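Local coordinates for organic hydroperoxide resistance protein (Deinococcus radiodurans, PDB 1USP) that probably reduces organic hydroperoxides through a pair of cysteines, protecting the cell against peroxide stress as a member of the OsmC/Ohr family, at residues 16-21 against 27-32; 62-67 against 118-123. All coordinates share one frame; numbering follows the deposited sequence.

In the fold
From the N terminus, strand 5-12 leads into strand 18-21. Contact 1 (16-21 with 27-32) closes the short loop that follows and forms the hairpin with strand 27-29. The chain then enters the long helix 46-68. Contact 2 (62-67 with 118-123) opens near the end of that helix. It closes after 50 intervening residues, which include the antiparallel strands 78-88 and 91-101 and most of helix 107-120. The two contacts are in series, so they neither nest nor cross. The centres of contact 1 and contact 2 are 29 Å apart, on opposite sides of the chain's centre. Helix 46-68 connects them, since Leu49 touches the hairpin and the last turns of the helix carry contact 2.

Contact 1: residues 16-21 against 27-32; sequences AGTTRS and NLDLSV. With GOL (glycerol), chain D.
At the open end of this hairpin, Gly17 O takes both Leu30 N and a glycerol. Leu30 N donates to Gly17 O over 3.0 Å, from 47° above the carbonyl plane. The glycerol, probably from the crystallisation liquor, brings its O3 to 2.7 Å from the same Gly17 O. Glycerol O3 also lies 2.7 Å from Asp29 OD1, so the ligand bridges both segments.

Further along, Thr19 and Leu28 form an antiparallel hydrogen-bonded pair. Thr19 N donates to Leu28 O at 2.8 Å, and Leu28 N returns a bond to Thr19 O. Leu28 O also receives the CA-H of Thr18. Thr19 CG2 sits between its backbone N and carbonyl carbon (OG1 chi1 -174°). It reaches Leu30 CD2 at 3.9 Å, the two side chains meeting nearly at right angles. Leu30 CD1 packs on Thr18 O at 3.5 Å. Thr19 OG1 is hydrogen-bonded to the backbone of the other protein chain.

On the other face, Arg20 and Asn27 run next to each other in the same direction. Arg20 NE is 3.1 Å from Asn27 OD1, but the angle is too poor for a hydrogen bond. The guanidinium and amide planes are 38° apart. Arg20 also has a long, weak ion pair with Asp24.

The hairpin belongs to an antiparallel sheet in which strand 18-21 is central. Strand 5-12 pairs with its second edge through Thr10 and Thr12. Thr19 and Leu28 rest on Leu49 of helix 46-68.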
loop_
_atom_site.group_PDB
_atom_site.type_symbol
_atom_site.label_atom_id
_atom_site.label_comp_id
_atom_site.label_asym_id
_atom_site.label_seq_id
_atom_site.Cartn_x
_atom_site.Cartn_y
_atom_site.Cartn_z
ATOM N N ALA A 16 17.279 -11.056 0.601
ATOM C CA ALA A 16 16.289 -12.119 0.623
ATOM C C ALA A 16 14.979 -11.720 1.295
ATOM O O ALA A 16 14.290 -12.588 1.835
ATOM N N GLY A 17 14.622 -10.433 1.250
ATOM C CA GLY A 17 13.438 -9.924 1.920
ATOM C C GLY A 17 12.135 -10.444 1.345
ATOM O O GLY A 17 12.031 -10.712 0.147
ATOM N N THR A 18 11.132 -10.604 2.204
ATOM C CA THR A 18 9.803 -10.993 1.765
ATOM C C THR A 18 8.783 -10.169 2.521
ATOM O O THR A 18 9.072 -9.648 3.590
ATOM C CB THR A 18 9.507 -12.477 2.050
ATOM O OG1 THR A 18 9.777 -12.760 3.425
ATOM C CG2 THR A 18 10.425 -13.417 1.290
ATOM N N THR A 19 7.580 -10.075 1.976
ATOM C CA THR A 19 6.453 -9.604 2.751
ATOM C C THR A 19 5.277 -10.557 2.494
ATOM O O THR A 19 4.987 -10.912 1.360
ATOM C CB THR A 19 6.165 -8.123 2.445
ATOM O OG1 THR A 19 5.131 -7.621 3.308
ATOM C CG2 THR A 19 5.634 -7.925 1.024
ATOM N N ARG A 20 4.645 -11.000 3.567
ATOM C CA ARG A 20 3.769 -12.154 3.518
ATOM C C ARG A 20 2.574 -11.942 4.416
ATOM O O ARG A 20 2.733 -11.601 5.572
ATOM C CB ARG A 20 4.549 -13.411 3.956
ATOM C CG ARG A 20 5.693 -13.793 3.010
ATOM C CD ARG A 20 6.435 -15.084 3.410
ATOM N NE ARG A 20 5.557 -16.260 3.411
ATOM C CZ ARG A 20 5.879 -17.452 3.928
ATOM N NH1 ARG A 20 7.063 -17.649 4.501
ATOM N NH2 ARG A 20 5.003 -18.458 3.871
ATOM N N SER A 21 1.372 -12.144 3.891
ATOM C CA SER A 21 0.167 -12.022 4.707
ATOM C C SER A 21 -0.028 -13.258 5.583
ATOM O O SER A 21 0.410 -14.357 5.238
ATOM C CB SER A 21 -1.064 -11.791 3.834
ATOM O OG SER A 21 -1.324 -12.922 3.044
ATOM N N ASN A 27 2.440 -13.613 -0.840
ATOM C CA ASN A 27 3.686 -14.313 -0.547
ATOM C C ASN A 27 4.740 -13.756 -1.514
ATOM O O ASN A 27 5.075 -14.329 -2.562
ATOM C CB ASN A 27 3.477 -15.825 -0.718
ATOM C CG ASN A 27 4.719 -16.647 -0.408
ATOM O OD1 ASN A 27 5.626 -16.197 0.300
ATOM N ND2 ASN A 27 4.764 -17.876 -0.942
ATOM N N LEU A 28 5.249 -12.595 -1.150
ATOM C CA LEU A 28 5.985 -11.781 -2.098
ATOM C C LEU A 28 7.419 -11.587 -1.699
ATOM O O LEU A 28 7.743 -11.368 -0.540
ATOM C CB LEU A 28 5.314 -10.418 -2.226
ATOM C CG LEU A 28 3.854 -10.501 -2.660
ATOM C CD1 LEU A 28 3.130 -9.176 -2.403
ATOM C CD2 LEU A 28 3.806 -10.894 -4.136
ATOM N N ASP A 29 8.274 -11.657 -2.701
ATOM C CA ASP A 29 9.659 -11.298 -2.563
ATOM C C ASP A 29 9.741 -9.807 -2.720
ATOM O O ASP A 29 8.878 -9.203 -3.381
ATOM C CB ASP A 29 10.466 -11.983 -3.661
ATOM C CG ASP A 29 10.478 -13.488 -3.512
ATOM O OD1 ASP A 29 10.864 -13.976 -2.433
ATOM O OD2 ASP A 29 10.115 -14.257 -4.413
ATOM N N LEU A 30 10.769 -9.219 -2.113
ATOM C CA LEU A 30 11.043 -7.784 -2.220
ATOM C C LEU A 30 12.390 -7.589 -2.870
ATOM O O LEU A 30 13.337 -8.323 -2.556
ATOM C CB LEU A 30 11.080 -7.137 -0.843
ATOM C CG LEU A 30 9.786 -7.229 -0.055
ATOM C CD1 LEU A 30 10.082 -7.035 1.414
ATOM C CD2 LEU A 30 8.786 -6.187 -0.570
ATOM N N SER A 31 12.463 -6.627 -3.784
ATOM C CA SER A 31 13.724 -6.225 -4.385
ATOM C C SER A 31 13.780 -4.714 -4.432
ATOM O O SER A 31 12.755 -4.044 -4.668
ATOM C CB SER A 31 13.873 -6.779 -5.821
ATOM O OG SER A 31 13.806 -8.191 -5.868
ATOM N N VAL A 32 14.975 -4.166 -4.220
ATOM C CA VAL A 32 15.180 -2.736 -4.374
ATOM C C VAL A 32 15.421 -2.444 -5.849
ATOM O O VAL A 32 16.279 -3.085 -6.478
ATOM C CB VAL A 32 16.349 -2.211 -3.517
ATOM C CG1 VAL A 32 16.514 -0.708 -3.721
ATOM C CG2 VAL A 32 16.119 -2.525 -2.046
HETATM C C1 GOL D . 14.306 -12.122 -4.359
HETATM O O1 GOL D . 13.646 -11.729 -5.541
HETATM C C2 GOL D . 14.004 -11.108 -3.263
HETATM O O2 GOL D . 14.911 -10.032 -3.349
HETATM C C3 GOL D . 14.117 -11.750 -1.889
HETATM O O3 GOL D . 13.036 -12.591 -1.561
#

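Contact 2: residues 62-67 against 118-123; sequences LGVVSR and HEVCPY
Val120 meets Val64 and Val65, and these three valines make the whole contact. It is small, burying 97 Å² in all. No hydrogen bond crosses it.

Val120 has the most surface covered. It points both methyls at helix 46-68 and divides them between two neighbours. Its CG1 meets Val64 CG1 at 4.1 Å, the two side chains running obliquely past each other. Its CG2 faces Val65 CG2 at a looser 4.4 Å. In both Val64 and Val120, CG1 is extended away from the backbone N (chi1 168° and 165°), which turns these two methyls to each other. The backbones stay well apart, with Val64 CA and Val120 CA 8.0 Å from each other.

Other residues extend the packing. Val65 also touches Ala116, one turn earlier on helix 107-120. Val120 rests in addition on an aromatic side chain of the other protein chain. The side chain of Val64 comes within about 4 Å of a bound glycerol.

Val120 ends helix 107-120. Cys121 breaks the helical path and stands at the N-cap of helix 122-127. Its SG is joined by a disulfide to Cys57, which lies two turns before Val64 on helix 46-68. The valine contact and the disulfide both link helix 46-68 to this part of the chain. Such a disulfide-forming cysteine pair is consistent with the two-cysteine peroxidase site known in Ohr proteins of the OsmC/Ohr family.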
loop_
_atom_site.group_PDB
_atom_site.type_symbol
_atom_site.label_atom_id
_atom_site.label_comp_id
_atom_site.label_asym_id
_atom_site.label_seq_id
_atom_site.Cartn_x
_atom_site.Cartn_y
_atom_site.Cartn_z
ATOM N N LEU A 62 -15.487 2.334 -6.447
ATOM C CA LEU A 62 -16.413 2.421 -7.571
ATOM C C LEU A 62 -17.575 1.462 -7.382
ATOM O O LEU A 62 -18.697 1.767 -7.771
ATOM C CB LEU A 62 -15.713 2.123 -8.888
ATOM C CG LEU A 62 -14.802 3.261 -9.352
ATOM C CD1 LEU A 62 -13.877 2.772 -10.436
ATOM C CD2 LEU A 62 -15.637 4.445 -9.825
ATOM N N GLY A 63 -17.292 0.304 -6.793
ATOM C CA GLY A 63 -18.312 -0.677 -6.459
ATOM C C GLY A 63 -19.303 -0.119 -5.461
ATOM O O GLY A 63 -20.512 -0.262 -5.638
ATOM N N VAL A 64 -18.780 0.549 -4.433
ATOM C CA VAL A 64 -19.589 1.163 -3.387
ATOM C C VAL A 64 -20.462 2.266 -3.970
ATOM O O VAL A 64 -21.636 2.367 -3.630
ATOM C CB VAL A 64 -18.708 1.762 -2.259
ATOM C CG1 VAL A 64 -19.533 2.655 -1.330
ATOM C CG2 VAL A 64 -18.037 0.651 -1.460
ATOM N N VAL A 65 -19.883 3.073 -4.852
ATOM C CA VAL A 65 -20.569 4.215 -5.435
ATOM C C VAL A 65 -21.720 3.773 -6.344
ATOM O O VAL A 65 -22.782 4.391 -6.338
ATOM C CB VAL A 65 -19.573 5.150 -6.180
ATOM C CG1 VAL A 65 -20.285 6.086 -7.160
ATOM C CG2 VAL A 65 -18.748 5.961 -5.168
ATOM N N SER A 66 -21.514 2.711 -7.113
ATOM C CA SER A 66 -22.527 2.244 -8.063
ATOM C C SER A 66 -23.754 1.691 -7.340
ATOM O O SER A 66 -24.883 1.948 -7.749
ATOM C CB SER A 66 -21.940 1.186 -8.993
ATOM O OG SER A 66 -21.365 0.131 -8.253
ATOM N N ARG A 67 -23.530 0.950 -6.257
ATOM C CA ARG A 67 -24.621 0.377 -5.463
ATOM C C ARG A 67 -25.438 1.460 -4.767
ATOM O O ARG A 67 -26.673 1.461 -4.830
ATOM C CB ARG A 67 -24.076 -0.593 -4.411
ATOM C CG ARG A 67 -23.469 -1.857 -4.989
ATOM C CD ARG A 67 -23.190 -2.940 -3.951
ATOM N NE ARG A 67 -21.756 -3.156 -3.741
ATOM C CZ ARG A 67 -21.041 -2.708 -2.700
ATOM N NH1 ARG A 67 -21.600 -1.991 -1.724
ATOM N NH2 ARG A 67 -19.741 -2.982 -2.639
ATOM N N HIS A 118 -12.926 8.929 -4.922
ATOM C CA HIS A 118 -11.903 9.602 -4.130
ATOM C C HIS A 118 -12.401 9.985 -2.734
ATOM O O HIS A 118 -11.627 10.044 -1.774
ATOM C CB HIS A 118 -11.394 10.853 -4.848
ATOM C CG HIS A 118 -10.155 11.435 -4.234
ATOM N ND1 HIS A 118 -10.144 12.645 -3.567
ATOM C CD2 HIS A 118 -8.888 10.967 -4.174
ATOM C CE1 HIS A 118 -8.915 12.903 -3.153
ATOM N NE2 HIS A 118 -8.137 11.898 -3.504
ATOM N N GLU A 119 -13.691 10.269 -2.655
ATOM C CA GLU A 119 -14.334 10.635 -1.416
ATOM C C GLU A 119 -14.458 9.412 -0.518
ATOM O O GLU A 119 -14.345 9.529 0.684
ATOM C CB GLU A 119 -15.720 11.234 -1.692
ATOM C CG GLU A 119 -16.540 11.463 -0.431
ATOM C CD GLU A 119 -16.882 12.913 -0.177
ATOM O OE1 GLU A 119 -16.024 13.786 -0.412
ATOM O OE2 GLU A 119 -18.015 13.179 0.292
ATOM N N VAL A 120 -14.687 8.246 -1.118
ATOM C CA VAL A 120 -14.968 7.017 -0.376
ATOM C C VAL A 120 -13.714 6.203 -0.026
ATOM O O VAL A 120 -13.615 5.632 1.061
ATOM C CB VAL A 120 -15.971 6.138 -1.171
ATOM C CG1 VAL A 120 -16.006 4.715 -0.644
ATOM C CG2 VAL A 120 -17.338 6.762 -1.116
ATOM N N CYS A 121 -12.780 6.144 -0.963
ATOM C CA CYS A 121 -11.617 5.273 -0.864
ATOM C C CYS A 121 -10.842 5.525 0.430
ATOM O O CYS A 121 -10.443 6.652 0.663
ATOM C CB CYS A 121 -10.717 5.541 -2.078
ATOM S SG CYS A 121 -9.123 4.744 -2.013
ATOM N N PRO A 122 -10.638 4.512 1.280
ATOM C CA PRO A 122 -9.840 4.704 2.497
ATOM C C PRO A 122 -8.371 5.088 2.286
ATOM O O PRO A 122 -7.825 5.732 3.168
ATOM C CB PRO A 122 -9.976 3.361 3.228
ATOM C CG PRO A 122 -10.370 2.408 2.217
ATOM C CD PRO A 122 -11.221 3.159 1.235
ATOM N N TYR A 123 -7.753 4.717 1.163
ATOM C CA TYR A 123 -6.380 5.156 0.886
ATOM C C TYR A 123 -6.385 6.678 0.700
ATOM O O TYR A 123 -5.469 7.368 1.147
ATOM C CB TYR A 123 -5.804 4.494 -0.375
ATOM C CG TYR A 123 -5.172 3.111 -0.254
ATOM C CD1 TYR A 123 -5.855 2.047 0.325
ATOM C CD2 TYR A 123 -3.914 2.851 -0.806
ATOM C CE1 TYR A 123 -5.290 0.789 0.390
ATOM C CE2 TYR A 123 -3.357 1.581 -0.759
ATOM C CZ TYR A 123 -4.047 0.564 -0.158
ATOM O OH TYR A 123 -3.497 -0.701 -0.105
#